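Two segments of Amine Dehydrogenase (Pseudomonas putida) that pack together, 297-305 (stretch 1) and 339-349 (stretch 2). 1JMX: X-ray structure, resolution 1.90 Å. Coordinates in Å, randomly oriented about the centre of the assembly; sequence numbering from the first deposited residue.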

# COMPACT_ATOMS: atom_id res chain seq x y z
N TYR B 297 12.15 -12.88 -11.91
CA TYR B 297 12.97 -12.20 -12.91
C TYR B 297 11.98 -11.36 -13.72
O TYR B 297 10.84 -11.76 -13.91
N TYR B 298 12.41 -10.18 -14.15
CA TYR B 298 11.53 -9.29 -14.92
C TYR B 298 11.66 -9.35 -16.43
O TYR B 298 10.66 -9.44 -17.15
N CYS B 299 12.90 -9.27 -16.89
CA CYS B 299 13.20 -9.15 -18.30
C CYS B 299 13.97 -10.24 -19.04
O CYS B 299 15.08 -10.61 -18.64
N VAL B 300 13.40 -10.70 -20.15
CA VAL B 300 14.06 -11.71 -20.98
C VAL B 300 14.95 -11.00 -22.00
O VAL B 300 14.72 -9.84 -22.35
N ALA B 301 15.98 -11.71 -22.45
CA ALA B 301 16.91 -11.21 -23.46
C ALA B 301 17.45 -12.42 -24.22
O ALA B 301 17.85 -13.41 -23.62
N PHE B 302 17.38 -12.37 -25.54
CA PHE B 302 17.88 -13.43 -26.41
C PHE B 302 19.16 -12.95 -27.08
O PHE B 302 19.29 -11.77 -27.42
N ASP B 303 20.13 -13.84 -27.25
CA ASP B 303 21.33 -13.44 -27.97
C ASP B 303 20.95 -13.45 -29.47
O ASP B 303 19.83 -13.82 -29.82
N LYS B 304 21.89 -13.08 -30.34
CA LYS B 304 21.62 -12.99 -31.77
C LYS B 304 21.04 -14.23 -32.43
O LYS B 304 20.05 -14.13 -33.16
N LYS B 305 21.64 -15.38 -32.17
CA LYS B 305 21.17 -16.64 -32.76
C LYS B 305 19.98 -17.26 -32.03
O LYS B 305 19.23 -18.03 -32.62
N MET B 339 19.32 -5.01 -10.11
CA MET B 339 19.17 -4.53 -11.48
C MET B 339 17.86 -3.76 -11.57
O MET B 339 17.67 -2.94 -12.47
N SER B 340 16.94 -4.05 -10.65
CA SER B 340 15.64 -3.40 -10.62
C SER B 340 14.92 -3.49 -11.98
O SER B 340 14.85 -4.57 -12.56
N THR B 341 14.43 -2.36 -12.51
CA THR B 341 13.70 -2.38 -13.79
C THR B 341 14.55 -2.25 -15.05
O THR B 341 14.02 -1.96 -16.12
N THR B 342 15.85 -2.49 -14.94
CA THR B 342 16.77 -2.41 -16.08
C THR B 342 16.42 -3.41 -17.19
O THR B 342 15.86 -4.47 -16.92
N THR B 343 16.75 -3.06 -18.43
CA THR B 343 16.49 -3.96 -19.56
C THR B 343 17.79 -4.37 -20.27
O THR B 343 18.52 -3.52 -20.79
N PRO B 344 18.15 -5.66 -20.20
CA PRO B 344 19.34 -6.24 -20.82
C PRO B 344 19.30 -6.03 -22.33
O PRO B 344 18.36 -6.46 -22.99
N GLN B 345 20.33 -5.40 -22.86
CA GLN B 345 20.43 -5.08 -24.29
C GLN B 345 21.60 -5.80 -24.98
O GLN B 345 22.76 -5.63 -24.60
N VAL B 346 21.28 -6.59 -26.01
CA VAL B 346 22.27 -7.36 -26.76
C VAL B 346 22.64 -6.71 -28.12
O VAL B 346 21.76 -6.27 -28.86
N PHE B 347 23.93 -6.68 -28.43
CA PHE B 347 24.42 -6.09 -29.69
C PHE B 347 25.76 -6.67 -30.12
O PHE B 347 26.48 -7.24 -29.31
N ILE B 348 26.08 -6.52 -31.40
CA ILE B 348 27.35 -6.98 -31.97
C ILE B 348 28.20 -5.71 -32.13
O ILE B 348 27.80 -4.77 -32.83
N ARG B 349 29.36 -5.68 -31.46
CA ARG B 349 30.27 -4.54 -31.50
C ARG B 349 30.82 -4.23 -32.89
O ARG B 349 31.00 -5.16 -33.70
OXT ARG B 349 31.06 -3.03 -33.15

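Packing of residues 297-305 against residues 339-349 in the amine dehydrogenase chain. The touching parts run in nearly the same direction, 3° apart end to end, with CA of Ala 301 6.1 Å from CA of Pro 344 and CA of Tyr 298 7.3 Å from CA of Thr 341, and together they bury 505 Å². No direct hydrogen bond crosses between them, so the contact rests on side chains, on carbon-to-carbonyl approaches and on one bridging water.

Van der Waals packing makes up the middle of the contact. In strand 299-302 the side chains alternate, so that Cys 299 and Ala 301 point toward the second stretch while Val 300 and Phe 302 point away. Both inward residues meet Pro 344, whose own CA-to-CB bond points toward them and whose ring has a C-gamma exo pucker. Cys 299, with chi1 in t, brings SG to 3.6 Å from CD of Pro 344, and CB of Ala 301 lies 3.8 Å from CB of Pro 344; the proline thus spans two inward positions of the strand. Cys 299 SG is also 3.9 Å from Thr 343 OG1, on a threonine with chi1 in t whose side chain leaves its CA sideways. One residue after Gln 345, which starts from its CA pointing away, Val 346 turns inward. It is in the t rotamer and has the largest area covered by the partner stretch, 75 Å². Its methyls reach backbone atoms: Val 346 CG2 is 3.6 Å from Phe 302 O, and Val 346 CG1 is 4.1 Å from Asp 303 CA. Phe 302 therefore joins the contact through its carbonyl, although its side chain points away. Asp 303, in p, sets out sideways and its end leads away.

An aromatic ring packs at the start of the contact, where Tyr 298 points toward the second stretch with chi1 in m. Its ring lies beside the type II' turn from Met 339 to Thr 342, which is closed by a 3.1 Å hydrogen bond from Thr 342 N to Met 339 O. Ser 340 O sits at the ring edge, near the ring plane, 3.2 Å from Tyr 298 CD2. The ring also approaches Thr 341, with CE2 of Tyr 298 4.4 Å from CG2 of Thr 341, which has chi1 in p. The side chain of Ser 340 itself points away, and the hydroxyl of Tyr 298 is hydrogen-bonded elsewhere in the structure.

Lys 304 starts sideways with chi1 at -119°, between wells, but chi2 in p and chi3 and chi4 in t carry its extended end nearer to the second stretch. Lys 304 NZ lies 3.6 Å from Val 346 O and 3.9 Å from Phe 347 CA. Its aliphatic part contributes as well, Lys 304 CE being 3.9 Å from CG1 of Ile 348, whose chi1 and chi2 are both m and whose end also comes nearer.

A water bridges the two backbones: the O atom of water 1 lies 3.0 Å from Val 300 O and 2.7 Å from Pro 344 O, and the water donates both hydrogen bonds.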

# COMPACT_ATOMS: atom_id res chain seq x y z
CB TYR B 297 13.70 -13.20 -13.81
CG TYR B 297 14.90 -13.87 -13.17
CD1 TYR B 297 14.78 -15.14 -12.60
CD2 TYR B 297 16.15 -13.26 -13.16
CE1 TYR B 297 15.88 -15.78 -12.03
CE2 TYR B 297 17.25 -13.89 -12.59
CZ TYR B 297 17.11 -15.15 -12.03
OH TYR B 297 18.18 -15.76 -11.42
CB TYR B 298 11.82 -7.83 -14.58
CG TYR B 298 11.43 -7.32 -13.22
CD1 TYR B 298 10.38 -7.88 -12.49
CD2 TYR B 298 12.07 -6.20 -12.69
CE1 TYR B 298 9.97 -7.32 -11.27
CE2 TYR B 298 11.68 -5.65 -11.49
CZ TYR B 298 10.64 -6.20 -10.78
OH TYR B 298 10.26 -5.60 -9.60
CB CYS B 299 13.91 -7.81 -18.47
SG CYS B 299 13.97 -7.17 -20.12
CB VAL B 300 13.06 -12.61 -21.78
CG1 VAL B 300 12.36 -13.59 -20.86
CG2 VAL B 300 12.04 -11.78 -22.54
CB ALA B 301 18.05 -10.42 -22.82
CB PHE B 302 16.87 -13.70 -27.54
CG PHE B 302 15.92 -14.83 -27.26
CD1 PHE B 302 14.56 -14.58 -27.10
CD2 PHE B 302 16.37 -16.15 -27.23
CE1 PHE B 302 13.66 -15.62 -26.92
CE2 PHE B 302 15.48 -17.20 -27.05
CZ PHE B 302 14.12 -16.93 -26.90
CB ASP B 303 22.56 -14.30 -27.62
CG ASP B 303 22.44 -15.76 -28.05
OD1 ASP B 303 23.42 -16.50 -27.82
OD2 ASP B 303 21.42 -16.19 -28.61
CB LYS B 304 22.88 -12.54 -32.52
CG LYS B 304 22.71 -11.23 -33.28
CD LYS B 304 22.37 -10.06 -32.35
CE LYS B 304 22.22 -8.75 -33.12
NZ LYS B 304 21.90 -7.63 -32.23
CB LYS B 305 22.31 -17.65 -32.87
CG LYS B 305 23.31 -17.35 -33.99
CD LYS B 305 24.45 -18.37 -34.01
CE LYS B 305 23.92 -19.80 -34.19
NZ LYS B 305 25.00 -20.84 -34.02
CB MET B 339 19.12 -5.71 -12.46
CG MET B 339 20.47 -6.28 -12.84
SD MET B 339 20.35 -7.49 -14.16
CE MET B 339 20.30 -9.03 -13.24
CB SER B 340 15.77 -1.96 -10.14
OG SER B 340 14.50 -1.45 -9.82
CB THR B 341 12.60 -1.29 -13.84
OG1 THR B 341 13.20 0.01 -13.78
CG2 THR B 341 11.62 -1.46 -12.69
CB THR B 342 18.23 -2.69 -15.63
OG1 THR B 342 19.13 -2.29 -16.66
CG2 THR B 342 18.43 -4.17 -15.36
CB THR B 343 15.39 -3.41 -20.55
OG1 THR B 343 15.52 -4.03 -21.83
CG2 THR B 343 15.47 -1.94 -20.72
CB PRO B 344 19.23 -7.72 -20.46
CG PRO B 344 18.54 -7.67 -19.13
CD PRO B 344 17.46 -6.68 -19.39
CB GLN B 345 20.58 -3.56 -24.41
CG GLN B 345 19.57 -2.85 -25.27
CD GLN B 345 18.13 -3.12 -24.89
OE1 GLN B 345 17.48 -2.31 -24.24
NE2 GLN B 345 17.61 -4.23 -25.37
CB VAL B 346 21.78 -8.83 -26.97
CG1 VAL B 346 22.84 -9.67 -27.67
CG2 VAL B 346 21.42 -9.46 -25.65
CB PHE B 347 24.58 -4.56 -29.53
CG PHE B 347 25.67 -4.16 -28.57
CD1 PHE B 347 26.94 -3.83 -29.03
CD2 PHE B 347 25.44 -4.13 -27.19
CE1 PHE B 347 27.96 -3.49 -28.14
CE2 PHE B 347 26.45 -3.79 -26.30
CZ PHE B 347 27.71 -3.48 -26.78
CB ILE B 348 27.19 -7.63 -33.37
CG1 ILE B 348 26.15 -8.75 -33.35
CG2 ILE B 348 28.54 -8.16 -33.85
CD1 ILE B 348 26.57 -9.98 -32.62
CB ARG B 349 31.42 -4.78 -30.52
CG ARG B 349 32.45 -3.67 -30.48
CD ARG B 349 31.81 -2.37 -30.05
NE ARG B 349 32.77 -1.28 -30.06
CZ ARG B 349 33.01 -0.51 -31.11
NH1 ARG B 349 32.34 -0.69 -32.25
NH2 ARG B 349 33.92 0.45 -31.03
O HOH W 1 15.79 -7.22 -23.43